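Local coordinates for protein fimbrin (Schizosaccharomyces pombe, PDB 1RT8) that binds and crosslinks actin filaments and works with actin structures in cell polarity, cytokinesis, mating and spore formation, at residues D60-P63 with D64-D67; L167-F170 with N171-K175; T215-V218 with L219-A222; T407-D410 with S411-V414. One frame throughout, in Å; residues are numbered along the deposited sequence.

All four contacts are local, within one continuous stretch each. Contact 1 (60-67) lies at the surface where helix 52-61 ends, in the first calponin-homology domain. Contacts 2 and 3 belong to the second such domain, with centres about 23 Å apart. Contact 2 runs along helix 162-176 toward its C-terminal end and is partly buried; its chemistry is aromatic and apolar. Contact 3 is a surface cap at the start of helix 218-230. Contact 4, partly buried, caps helix 410-421 in the fourth domain, its centre about 67 Å from that of contact 3. In contact 3 an aspartate caps the helix and an arginine ties the loop before it; in contact 4 an aspartate and serines meet at the N-cap.

Contact 1 (D60-P63 with D64-D67); sequences DSVP and DTID
Thr65 turns its hydroxyl back to the backbone of Val62. Thr65 OG1 gives a short hydrogen bond of 2.5 Å to Val62 O. The oxygen is approached at a C=O...OG1 angle of 141°, with the donor tilted 21° from the carbonyl plane. A second, weak bond runs from Thr65 N to Val62 O at 3.3 Å. One carbonyl oxygen is thus held by both the amide and the hydroxyl of the same residue. The hydroxyl also packs against the valine: Val62 CG1 lies 3.4 Å from Thr65 OG1. The threonine torsion sets this up, since OG1 points opposite the carbonyl carbon and beside its own N (chi1 -61°). The backbone here is a type II beta turn from Val62 to Thr65, just where helix 52-61 of the first calponin-homology domain gives way to a loop. Pro63 and Asp64 take the two central places of the turn, and Asp64 has positive phi. A valine in place of Thr65 removes the hydroxyl donor, and the turn would probably be closed less firmly, with the weak amide bond remaining. Farther out, Asn59 OD1 makes a weak bond with Thr65 N, and Asn59 ND2 bonds to Ile66 O. Val62 rests on Met99 and Thr65 on Ser95, both of helix 82-99. Thr65 also touches Arg482 of helix 467-483.

Contact 2 (L167-F170 with N171-K175); sequences LRWF and NYHLK
Asn171 N bonds to Leu167 O at 2.9 Å, one of the i to i+4 bonds that join the two halves of this unbroken run of helix 162-176. Leu174 N reaches Phe170 O at 3.1 Å. Between them, Tyr172 N bonds to Arg168 O and His173 N to Trp169 O. Trp169 and His173, one turn apart, form a T-shaped pair. The edge of the imidazole faces the indole, with the planes at 83° and the five-membered rings' centroids 4.7 Å apart. His173 CD2 stands over the indole face, offset toward its rim. Trp169 NE1 and His173 NE2 are 3.3 Å apart but are not bonded to each other; both bond to Pro263 O. The shared acceptor is likely to restrain how the two rings turn. Phe170 packs next to Leu174, where Phe170 CE2 meets Leu174 CD1 at 3.6 Å. Its ring swings out opposite the backbone N (chi1 -163°) and also touches Tyr196 and Leu199 of helix 194-203. Asn171 OD1 bonds to Val183 N and Thr182 OG1. Such a helix, with aromatic and apolar residues turned to its neighbours, belongs to the all-helical calponin-homology fold, here the second domain of the first actin-binding region.

Contact 3 (T215-V218 with L219-A222); sequences TTDV and LQRA
The guanidinium of Arg221 meets the carbonyl of Thr215 edge-on. Thr215 O lies in the guanidinium plane and takes two bonds from it, 3.0 Å from Arg221 NE and 2.6 Å from Arg221 NH2. Both nitrogens also lie in the carbonyl plane, so the grip is flat and side-on. A bend in the arginine chain brings the group to that oxygen. The other flat pair is the carboxylate of Asp217 and the amide of Gln220, with planes 40° apart. Gln220 NE2 passes 3.3 Å from Asp217 CB. The setting is the N-terminus of helix 218-230 in the second calponin-homology domain, with Asp217 as N-cap. Asp217 OD1 accepts from Gln220 N at 2.9 Å, on the anti side and 33° out of the carboxylate plane. A weak bond of 2.8 Å comes from Leu219 N to Asp217 OD1. The carboxylate is swung opposite the backbone N (chi1 -176°), which brings OD1 to these amides. Behind the cap, Arg221 N bonds to Asp217 O at 2.9 Å. A methionine in place of Arg221 removes both side-chain donors to Thr215 O, and the incoming loop would probably be tied less firmly to the helix. Arg221 NH1 bonds to Asp192 O, and Thr215 OG1 to Gln224 OE1. Val218 and Ala222 face helix 240-244, where they touch Val244 and Met243 respectively.

Contact 4 (T407-D410 with S411-V414); sequences TLSD and SDMV
Asp412 reaches back from the first turn of its helix to Ser409, the N-cap residue of helix 410-421 in the fourth calponin-homology domain. Its CB lies 3.8 Å from Leu408 CD1, with the leucine and aspartate side chains passing in opposite directions. The same CB is 3.4 Å from Ser409 O. CG comes next, 3.2 Å from Ser409 OG. At the tip, Asp412 OD2 accepts a hydrogen bond of 2.9 Å from Ser409 N. The bond is nearly straight (168°), and it reaches the oxygen on the anti side, 32° out of the carboxylate plane. The other oxygen, Asp412 OD1, lies 3.6 Å from Ser409 OG. The N-cap residue thus has its backbone NH held by a carboxylate from the first turn. The carboxylate gets there because CG stands opposite the carbonyl carbon (chi1 -66°). Its negative charge also lies by the start of the helix, where the helix dipole is likely to favour it. Backbone bonds carry the turn onward, from Met413 N to Ser409 O and from Val414 N to Asp410 O. On the apolar side, Leu408 and Met413 cross at about a right angle, with CD2 of the leucine 4.0 Å from CG of the methionine. Met413 packs further on Leu504 and Met511 of helix 500-511. Asp410 forms a salt bridge with Arg391 of helix 379-397, and that arginine also bonds to Leu408 O. On the polar side the two serine hydroxyls meet: Ser409 OG and Ser411 OG share a hydrogen bond of 2.6 Å.

Contact 1 (D60-P63 with D64-D67)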
ATOM      1  N   ASP A  60       2.264   7.983   9.670  1.00 29.91           N
ATOM      2  CA  ASP A  60       2.661   9.280   9.122  1.00 30.55           C
ATOM      3  C   ASP A  60       2.468   9.197   7.606  1.00 31.31           C
ATOM      4  O   ASP A  60       1.973  10.131   6.979  1.00 30.15           O
ATOM      5  CB  ASP A  60       4.129   9.590   9.442  1.00 32.39           C
ATOM      6  CG  ASP A  60       4.618  10.874   8.770  1.00 34.33           C
ATOM      7  OD1 ASP A  60       5.482  10.788   7.864  1.00 33.07           O
ATOM      8  OD2 ASP A  60       4.139  11.968   9.148  1.00 31.24           O
ATOM      9  N   SER A  61       2.847   8.065   7.020  1.00 29.46           N
ATOM     10  CA  SER A  61       2.702   7.882   5.581  1.00 30.21           C
ATOM     11  C   SER A  61       1.244   7.806   5.166  1.00 29.20           C
ATOM     12  O   SER A  61       0.839   8.440   4.197  1.00 28.13           O
ATOM     13  CB  SER A  61       3.424   6.613   5.123  1.00 31.68           C
ATOM     14  OG  SER A  61       4.829   6.772   5.224  1.00 36.45           O
ATOM     15  N   VAL A  62       0.461   7.008   5.887  1.00 29.78           N
ATOM     16  CA  VAL A  62      -0.960   6.857   5.591  1.00 28.68           C
ATOM     17  C   VAL A  62      -1.723   6.912   6.907  1.00 29.90           C
ATOM     18  O   VAL A  62      -1.942   5.897   7.572  1.00 28.30           O
ATOM     19  CB  VAL A  62      -1.251   5.522   4.873  1.00 30.67           C
ATOM     20  CG1 VAL A  62      -2.744   5.387   4.611  1.00 30.23           C
ATOM     21  CG2 VAL A  62      -0.470   5.459   3.563  1.00 28.94           C
ATOM     22  N   PRO A  63      -2.136   8.120   7.301  1.00 30.40           N
ATOM     23  CA  PRO A  63      -2.875   8.362   8.542  1.00 30.06           C
ATOM     24  C   PRO A  63      -3.987   7.363   8.862  1.00 29.96           C
ATOM     25  O   PRO A  63      -4.752   6.957   7.980  1.00 30.85           O
ATOM     26  CB  PRO A  63      -3.412   9.774   8.341  1.00 29.39           C
ATOM     27  CG  PRO A  63      -2.301  10.429   7.542  1.00 30.69           C
ATOM     28  CD  PRO A  63      -1.995   9.362   6.516  1.00 29.09           C
ATOM     29  N   ASP A  64      -4.062   6.970  10.131  1.00 28.88           N
ATOM     30  CA  ASP A  64      -5.104   6.062  10.620  1.00 30.04           C
ATOM     31  C   ASP A  64      -5.016   4.603  10.163  1.00 28.91           C
ATOM     32  O   ASP A  64      -6.000   3.866  10.241  1.00 27.68           O
ATOM     33  CB  ASP A  64      -6.487   6.608  10.255  1.00 31.80           C
ATOM     34  CG  ASP A  64      -6.689   8.034  10.714  1.00 35.68           C
ATOM     35  OD1 ASP A  64      -6.628   8.280  11.940  1.00 35.71           O
ATOM     36  OD2 ASP A  64      -6.903   8.910   9.844  1.00 37.50           O
ATOM     37  N   THR A  65      -3.851   4.178   9.692  1.00 27.99           N
ATOM     38  CA  THR A  65      -3.710   2.794   9.259  1.00 27.16           C
ATOM     39  C   THR A  65      -3.694   1.901  10.493  1.00 26.41           C
ATOM     40  O   THR A  65      -4.292   0.821  10.511  1.00 26.82           O
ATOM     41  CB  THR A  65      -2.406   2.589   8.470  1.00 26.90           C
ATOM     42  OG1 THR A  65      -2.429   3.412   7.300  1.00 27.29           O
ATOM     43  CG2 THR A  65      -2.254   1.136   8.057  1.00 26.39           C
ATOM     44  N   ILE A  66      -3.019   2.362  11.534  1.00 25.56           N
ATOM     45  CA  ILE A  66      -2.918   1.594  12.766  1.00 25.39           C
ATOM     46  C   ILE A  66      -3.530   2.313  13.966  1.00 27.27           C
ATOM     47  O   ILE A  66      -3.248   3.492  14.190  1.00 25.99           O
ATOM     48  CB  ILE A  66      -1.438   1.294  13.088  1.00 24.66           C
ATOM     49  CG1 ILE A  66      -0.806   0.505  11.940  1.00 23.16           C
ATOM     50  CG2 ILE A  66      -1.330   0.525  14.393  1.00 23.50           C
ATOM     51  CD1 ILE A  66       0.701   0.373  12.053  1.00 19.66           C
ATOM     52  N   ASP A  67      -4.381   1.609  14.714  1.00 27.22           N
ATOM     53  CA  ASP A  67      -4.989   2.151  15.933  1.00 27.72           C
ATOM     54  C   ASP A  67      -3.896   1.820  16.924  1.00 27.48           C
ATOM     55  O   ASP A  67      -3.772   0.673  17.356  1.00 26.05           O
ATOM     56  CB  ASP A  67      -6.262   1.385  16.314  1.00 28.37           C
ATOM     57  CG  ASP A  67      -6.920   1.922  17.590  1.00 30.14           C
ATOM     58  OD1 ASP A  67      -6.188   2.340  18.523  1.00 30.56           O
ATOM     59  OD2 ASP A  67      -8.172   1.910  17.668  1.00 28.24           O
TER

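Contact 2 (L167-F170 with N171-K175)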
ATOM      1  N   LEU A 167       6.932  12.317 -13.000  1.00 32.40           N
ATOM      2  CA  LEU A 167       7.638  12.435 -14.272  1.00 34.34           C
ATOM      3  C   LEU A 167       6.868  13.297 -15.263  1.00 35.11           C
ATOM      4  O   LEU A 167       7.445  14.161 -15.915  1.00 34.33           O
ATOM      5  CB  LEU A 167       7.894  11.056 -14.877  1.00 33.66           C
ATOM      6  CG  LEU A 167       8.998  10.262 -14.178  1.00 34.10           C
ATOM      7  CD1 LEU A 167       9.110   8.881 -14.807  1.00 37.02           C
ATOM      8  CD2 LEU A 167      10.318  11.018 -14.282  1.00 34.51           C
ATOM      9  N   ARG A 168       5.567  13.055 -15.378  1.00 37.89           N
ATOM     10  CA  ARG A 168       4.731  13.841 -16.277  1.00 38.91           C
ATOM     11  C   ARG A 168       4.774  15.308 -15.835  1.00 37.29           C
ATOM     12  O   ARG A 168       4.851  16.223 -16.654  1.00 37.55           O
ATOM     13  CB  ARG A 168       3.281  13.338 -16.240  1.00 42.14           C
ATOM     14  CG  ARG A 168       3.099  11.871 -16.625  1.00 47.25           C
ATOM     15  CD  ARG A 168       1.600  11.539 -16.843  1.00 52.55           C
ATOM     16  NE  ARG A 168       1.386  10.137 -17.208  1.00 55.51           N
ATOM     17  CZ  ARG A 168       0.193   9.561 -17.350  1.00 56.99           C
ATOM     18  NH1 ARG A 168      -0.917  10.260 -17.161  1.00 57.72           N
ATOM     19  NH2 ARG A 168       0.108   8.275 -17.686  1.00 57.21           N
ATOM     20  N   TRP A 169       4.722  15.518 -14.527  1.00 36.65           N
ATOM     21  CA  TRP A 169       4.757  16.859 -13.946  1.00 36.16           C
ATOM     22  C   TRP A 169       6.082  17.554 -14.262  1.00 36.65           C
ATOM     23  O   TRP A 169       6.110  18.648 -14.827  1.00 36.74           O
ATOM     24  CB  TRP A 169       4.584  16.761 -12.431  1.00 33.87           C
ATOM     25  CG  TRP A 169       4.708  18.066 -11.707  1.00 33.95           C
ATOM     26  CD1 TRP A 169       3.776  19.068 -11.647  1.00 33.86           C
ATOM     27  CD2 TRP A 169       5.819  18.503 -10.912  1.00 34.77           C
ATOM     28  NE1 TRP A 169       4.237  20.094 -10.859  1.00 32.96           N
ATOM     29  CE2 TRP A 169       5.487  19.775 -10.394  1.00 33.01           C
ATOM     30  CE3 TRP A 169       7.063  17.943 -10.586  1.00 33.30           C
ATOM     31  CZ2 TRP A 169       6.354  20.496  -9.568  1.00 34.14           C
ATOM     32  CZ3 TRP A 169       7.927  18.661  -9.765  1.00 33.58           C
ATOM     33  CH2 TRP A 169       7.566  19.926  -9.265  1.00 33.98           C
ATOM     34  N   PHE A 170       7.176  16.906 -13.874  1.00 35.29           N
ATOM     35  CA  PHE A 170       8.519  17.420 -14.102  1.00 35.19           C
ATOM     36  C   PHE A 170       8.643  17.832 -15.570  1.00 35.13           C
ATOM     37  O   PHE A 170       9.036  18.958 -15.875  1.00 33.78           O
ATOM     38  CB  PHE A 170       9.536  16.318 -13.748  1.00 35.06           C
ATOM     39  CG  PHE A 170      10.946  16.806 -13.550  1.00 34.22           C
ATOM     40  CD1 PHE A 170      11.784  16.166 -12.640  1.00 34.77           C
ATOM     41  CD2 PHE A 170      11.446  17.883 -14.272  1.00 33.86           C
ATOM     42  CE1 PHE A 170      13.092  16.589 -12.447  1.00 34.99           C
ATOM     43  CE2 PHE A 170      12.757  18.315 -14.090  1.00 34.53           C
ATOM     44  CZ  PHE A 170      13.583  17.667 -13.175  1.00 34.80           C
ATOM     45  N   ASN A 171       8.278  16.927 -16.476  1.00 34.27           N
ATOM     46  CA  ASN A 171       8.367  17.212 -17.905  1.00 35.60           C
ATOM     47  C   ASN A 171       7.423  18.308 -18.379  1.00 36.93           C
ATOM     48  O   ASN A 171       7.753  19.061 -19.292  1.00 38.26           O
ATOM     49  CB  ASN A 171       8.139  15.943 -18.722  1.00 32.53           C
ATOM     50  CG  ASN A 171       9.316  15.001 -18.656  1.00 33.90           C
ATOM     51  OD1 ASN A 171      10.463  15.409 -18.867  1.00 33.18           O
ATOM     52  ND2 ASN A 171       9.048  13.735 -18.366  1.00 31.92           N
ATOM     53  N   TYR A 172       6.248  18.395 -17.770  1.00 38.32           N
ATOM     54  CA  TYR A 172       5.301  19.436 -18.137  1.00 40.60           C
ATOM     55  C   TYR A 172       5.998  20.790 -18.007  1.00 39.66           C
ATOM     56  O   TYR A 172       5.821  21.672 -18.844  1.00 40.27           O
ATOM     57  CB  TYR A 172       4.084  19.395 -17.212  1.00 41.65           C
ATOM     58  CG  TYR A 172       3.219  20.635 -17.286  1.00 43.51           C
ATOM     59  CD1 TYR A 172       2.338  20.838 -18.352  1.00 43.69           C
ATOM     60  CD2 TYR A 172       3.285  21.607 -16.286  1.00 43.02           C
ATOM     61  CE1 TYR A 172       1.539  21.985 -18.416  1.00 45.71           C
ATOM     62  CE2 TYR A 172       2.496  22.752 -16.341  1.00 45.75           C
ATOM     63  CZ  TYR A 172       1.624  22.936 -17.404  1.00 45.62           C
ATOM     64  OH  TYR A 172       0.838  24.068 -17.440  1.00 48.30           O
ATOM     65  N   HIS A 173       6.800  20.946 -16.957  1.00 38.67           N
ATOM     66  CA  HIS A 173       7.518  22.193 -16.728  1.00 37.38           C
ATOM     67  C   HIS A 173       8.736  22.379 -17.637  1.00 37.98           C
ATOM     68  O   HIS A 173       8.945  23.466 -18.174  1.00 38.01           O
ATOM     69  CB  HIS A 173       7.938  22.292 -15.265  1.00 37.14           C
ATOM     70  CG  HIS A 173       6.799  22.551 -14.333  1.00 37.06           C
ATOM     71  ND1 HIS A 173       6.067  23.717 -14.364  1.00 36.43           N
ATOM     72  CD2 HIS A 173       6.242  21.779 -13.372  1.00 36.66           C
ATOM     73  CE1 HIS A 173       5.104  23.651 -13.461  1.00 37.97           C
ATOM     74  NE2 HIS A 173       5.189  22.485 -12.846  1.00 35.72           N
ATOM     75  N   LEU A 174       9.545  21.336 -17.807  1.00 36.61           N
ATOM     76  CA  LEU A 174      10.712  21.454 -18.674  1.00 36.41           C
ATOM     77  C   LEU A 174      10.244  21.843 -20.070  1.00 37.92           C
ATOM     78  O   LEU A 174      10.901  22.620 -20.765  1.00 37.69           O
ATOM     79  CB  LEU A 174      11.476  20.135 -18.747  1.00 33.83           C
ATOM     80  CG  LEU A 174      12.136  19.689 -17.444  1.00 34.39           C
ATOM     81  CD1 LEU A 174      12.892  18.390 -17.685  1.00 30.60           C
ATOM     82  CD2 LEU A 174      13.079  20.782 -16.937  1.00 32.63           C
ATOM     83  N   LYS A 175       9.096  21.308 -20.478  1.00 39.09           N
ATOM     84  CA  LYS A 175       8.567  21.622 -21.793  1.00 39.98           C
ATOM     85  C   LYS A 175       8.142  23.082 -21.840  1.00 38.86           C
ATOM     86  O   LYS A 175       8.348  23.760 -22.846  1.00 37.85           O
ATOM     87  CB  LYS A 175       7.377  20.728 -22.137  1.00 42.40           C
ATOM     88  CG  LYS A 175       6.825  21.003 -23.530  1.00 46.29           C
ATOM     89  CD  LYS A 175       5.632  20.122 -23.856  1.00 49.20           C
ATOM     90  CE  LYS A 175       5.071  20.467 -25.231  1.00 49.22           C
ATOM     91  NZ  LYS A 175       3.935  19.575 -25.600  1.00 50.67           N
TER

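Contact 3 (T215-V218 with L219-A222)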
ATOM      1  N   THR A 215      28.020  26.562 -14.130  1.00 38.11           N
ATOM      2  CA  THR A 215      29.036  25.967 -13.265  1.00 38.60           C
ATOM      3  C   THR A 215      29.492  24.668 -13.921  1.00 39.44           C
ATOM      4  O   THR A 215      28.674  23.794 -14.196  1.00 39.36           O
ATOM      5  CB  THR A 215      28.450  25.659 -11.868  1.00 39.50           C
ATOM      6  OG1 THR A 215      27.957  26.875 -11.285  1.00 39.49           O
ATOM      7  CG2 THR A 215      29.508  25.047 -10.958  1.00 36.65           C
ATOM      8  N   THR A 216      30.791  24.535 -14.165  1.00 40.88           N
ATOM      9  CA  THR A 216      31.303  23.336 -14.817  1.00 42.38           C
ATOM     10  C   THR A 216      31.474  22.140 -13.889  1.00 43.12           C
ATOM     11  O   THR A 216      31.200  21.009 -14.289  1.00 44.17           O
ATOM     12  CB  THR A 216      32.637  23.614 -15.529  1.00 42.01           C
ATOM     13  OG1 THR A 216      33.630  23.980 -14.565  1.00 44.30           O
ATOM     14  CG2 THR A 216      32.462  24.749 -16.535  1.00 41.80           C
ATOM     15  N   ASP A 217      31.934  22.365 -12.663  1.00 43.50           N
ATOM     16  CA  ASP A 217      32.084  21.253 -11.727  1.00 44.83           C
ATOM     17  C   ASP A 217      30.673  20.800 -11.336  1.00 43.65           C
ATOM     18  O   ASP A 217      29.931  21.544 -10.691  1.00 43.85           O
ATOM     19  CB  ASP A 217      32.862  21.684 -10.481  1.00 46.32           C
ATOM     20  CG  ASP A 217      33.120  20.526  -9.528  1.00 49.61           C
ATOM     21  OD1 ASP A 217      32.139  19.943  -9.019  1.00 49.99           O
ATOM     22  OD2 ASP A 217      34.303  20.194  -9.289  1.00 50.30           O
ATOM     23  N   VAL A 218      30.306  19.584 -11.740  1.00 42.11           N
ATOM     24  CA  VAL A 218      28.976  19.048 -11.461  1.00 41.99           C
ATOM     25  C   VAL A 218      28.675  18.918  -9.969  1.00 41.80           C
ATOM     26  O   VAL A 218      27.533  19.082  -9.541  1.00 39.90           O
ATOM     27  CB  VAL A 218      28.771  17.663 -12.135  1.00 42.36           C
ATOM     28  CG1 VAL A 218      29.664  16.618 -11.480  1.00 41.59           C
ATOM     29  CG2 VAL A 218      27.314  17.254 -12.045  1.00 41.36           C
ATOM     30  N   LEU A 219      29.699  18.631  -9.177  1.00 42.07           N
ATOM     31  CA  LEU A 219      29.495  18.494  -7.750  1.00 42.36           C
ATOM     32  C   LEU A 219      29.143  19.844  -7.147  1.00 42.18           C
ATOM     33  O   LEU A 219      28.327  19.921  -6.230  1.00 43.88           O
ATOM     34  CB  LEU A 219      30.744  17.913  -7.088  1.00 43.72           C
ATOM     35  CG  LEU A 219      30.505  17.238  -5.738  1.00 44.78           C
ATOM     36  CD1 LEU A 219      29.235  16.382  -5.796  1.00 44.39           C
ATOM     37  CD2 LEU A 219      31.719  16.393  -5.380  1.00 44.50           C
ATOM     38  N   GLN A 220      29.745  20.911  -7.669  1.00 40.44           N
ATOM     39  CA  GLN A 220      29.461  22.253  -7.169  1.00 39.83           C
ATOM     40  C   GLN A 220      28.098  22.702  -7.656  1.00 37.18           C
ATOM     41  O   GLN A 220      27.371  23.394  -6.947  1.00 37.19           O
ATOM     42  CB  GLN A 220      30.509  23.262  -7.648  1.00 41.56           C
ATOM     43  CG  GLN A 220      31.887  23.097  -7.030  1.00 45.87           C
ATOM     44  CD  GLN A 220      32.893  24.081  -7.609  1.00 48.49           C
ATOM     45  OE1 GLN A 220      32.656  25.292  -7.622  1.00 48.89           O
ATOM     46  NE2 GLN A 220      34.020  23.564  -8.089  1.00 49.14           N
ATOM     47  N   ARG A 221      27.755  22.319  -8.878  1.00 35.13           N
ATOM     48  CA  ARG A 221      26.463  22.694  -9.425  1.00 33.18           C
ATOM     49  C   ARG A 221      25.359  22.061  -8.581  1.00 31.22           C
ATOM     50  O   ARG A 221      24.337  22.692  -8.302  1.00 30.73           O
ATOM     51  CB  ARG A 221      26.345  22.217 -10.871  1.00 33.49           C
ATOM     52  CG  ARG A 221      25.067  22.648 -11.565  1.00 31.45           C
ATOM     53  CD  ARG A 221      24.968  21.959 -12.910  1.00 34.25           C
ATOM     54  NE  ARG A 221      26.178  22.182 -13.698  1.00 33.23           N
ATOM     55  CZ  ARG A 221      26.555  21.423 -14.720  1.00 36.22           C
ATOM     56  NH1 ARG A 221      25.810  20.386 -15.083  1.00 35.81           N
ATOM     57  NH2 ARG A 221      27.683  21.693 -15.376  1.00 34.66           N
ATOM     58  N   ALA A 222      25.574  20.814  -8.176  1.00 30.45           N
ATOM     59  CA  ALA A 222      24.601  20.085  -7.368  1.00 31.57           C
ATOM     60  C   ALA A 222      24.345  20.809  -6.054  1.00 33.44           C
ATOM     61  O   ALA A 222      23.215  20.855  -5.574  1.00 33.92           O
ATOM     62  CB  ALA A 222      25.104  18.676  -7.087  1.00 31.45           C
TER

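Contact 4 (T407-D410 with S411-V414)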
ATOM      1  N   THR A 407     -16.052 -27.429   1.159  1.00 46.39           N
ATOM      2  CA  THR A 407     -17.492 -27.206   1.255  1.00 47.27           C
ATOM      3  C   THR A 407     -17.821 -26.212   2.374  1.00 45.15           C
ATOM      4  O   THR A 407     -18.689 -26.463   3.209  1.00 46.39           O
ATOM      5  CB  THR A 407     -18.241 -28.535   1.523  1.00 49.61           C
ATOM      6  OG1 THR A 407     -17.896 -29.488   0.508  1.00 52.46           O
ATOM      7  CG2 THR A 407     -19.760 -28.321   1.506  1.00 51.22           C
ATOM      8  N   LEU A 408     -17.119 -25.086   2.387  1.00 42.56           N
ATOM      9  CA  LEU A 408     -17.356 -24.056   3.391  1.00 38.97           C
ATOM     10  C   LEU A 408     -18.344 -23.041   2.824  1.00 35.76           C
ATOM     11  O   LEU A 408     -17.989 -22.266   1.944  1.00 35.51           O
ATOM     12  CB  LEU A 408     -16.050 -23.350   3.730  1.00 39.82           C
ATOM     13  CG  LEU A 408     -16.159 -22.299   4.828  1.00 40.28           C
ATOM     14  CD1 LEU A 408     -16.475 -22.991   6.146  1.00 39.57           C
ATOM     15  CD2 LEU A 408     -14.857 -21.519   4.919  1.00 40.87           C
ATOM     16  N   SER A 409     -19.579 -23.044   3.317  1.00 31.58           N
ATOM     17  CA  SER A 409     -20.579 -22.110   2.813  1.00 30.39           C
ATOM     18  C   SER A 409     -20.520 -20.778   3.551  1.00 29.10           C
ATOM     19  O   SER A 409     -19.844 -20.645   4.569  1.00 27.65           O
ATOM     20  CB  SER A 409     -21.987 -22.689   2.970  1.00 29.74           C
ATOM     21  OG  SER A 409     -22.421 -22.563   4.314  1.00 30.56           O
ATOM     22  N   ASP A 410     -21.233 -19.795   3.015  1.00 29.23           N
ATOM     23  CA  ASP A 410     -21.303 -18.469   3.613  1.00 29.07           C
ATOM     24  C   ASP A 410     -22.005 -18.610   4.956  1.00 29.61           C
ATOM     25  O   ASP A 410     -21.623 -17.971   5.939  1.00 30.55           O
ATOM     26  CB  ASP A 410     -22.100 -17.520   2.706  1.00 28.45           C
ATOM     27  CG  ASP A 410     -21.263 -16.947   1.559  1.00 28.52           C
ATOM     28  OD1 ASP A 410     -20.288 -17.596   1.114  1.00 28.30           O
ATOM     29  OD2 ASP A 410     -21.595 -15.838   1.093  1.00 28.77           O
ATOM     30  N   SER A 411     -23.035 -19.449   4.996  1.00 29.88           N
ATOM     31  CA  SER A 411     -23.766 -19.667   6.232  1.00 31.43           C
ATOM     32  C   SER A 411     -22.828 -20.267   7.274  1.00 29.90           C
ATOM     33  O   SER A 411     -22.889 -19.885   8.441  1.00 31.64           O
ATOM     34  CB  SER A 411     -24.968 -20.590   6.004  1.00 33.91           C
ATOM     35  OG  SER A 411     -24.554 -21.899   5.656  1.00 40.97           O
ATOM     36  N   ASP A 412     -21.964 -21.198   6.865  1.00 28.72           N
ATOM     37  CA  ASP A 412     -21.012 -21.805   7.803  1.00 28.99           C
ATOM     38  C   ASP A 412     -20.107 -20.719   8.410  1.00 27.79           C
ATOM     39  O   ASP A 412     -19.785 -20.765   9.593  1.00 25.96           O
ATOM     40  CB  ASP A 412     -20.109 -22.844   7.117  1.00 31.52           C
ATOM     41  CG  ASP A 412     -20.871 -24.065   6.617  1.00 33.08           C
ATOM     42  OD1 ASP A 412     -21.836 -24.494   7.276  1.00 31.05           O
ATOM     43  OD2 ASP A 412     -20.483 -24.605   5.562  1.00 35.05           O
ATOM     44  N   MET A 413     -19.691 -19.751   7.596  1.00 26.04           N
ATOM     45  CA  MET A 413     -18.834 -18.667   8.094  1.00 26.22           C
ATOM     46  C   MET A 413     -19.583 -17.766   9.081  1.00 26.83           C
ATOM     47  O   MET A 413     -19.034 -17.383  10.123  1.00 29.02           O
ATOM     48  CB  MET A 413     -18.283 -17.841   6.924  1.00 25.75           C
ATOM     49  CG  MET A 413     -17.329 -18.628   6.038  1.00 25.88           C
ATOM     50  SD  MET A 413     -16.709 -17.673   4.636  1.00 27.87           S
ATOM     51  CE  MET A 413     -15.470 -16.672   5.414  1.00 22.75           C
ATOM     52  N   VAL A 414     -20.829 -17.430   8.756  1.00 26.74           N
ATOM     53  CA  VAL A 414     -21.657 -16.599   9.633  1.00 26.20           C
ATOM     54  C   VAL A 414     -21.841 -17.313  10.978  1.00 26.36           C
ATOM     55  O   VAL A 414     -21.779 -16.688  12.034  1.00 23.44           O
ATOM     56  CB  VAL A 414     -23.061 -16.331   9.017  1.00 25.10           C
ATOM     57  CG1 VAL A 414     -23.926 -15.542  10.000  1.00 25.05           C
ATOM     58  CG2 VAL A 414     -22.925 -15.555   7.701  1.00 23.05           C
TER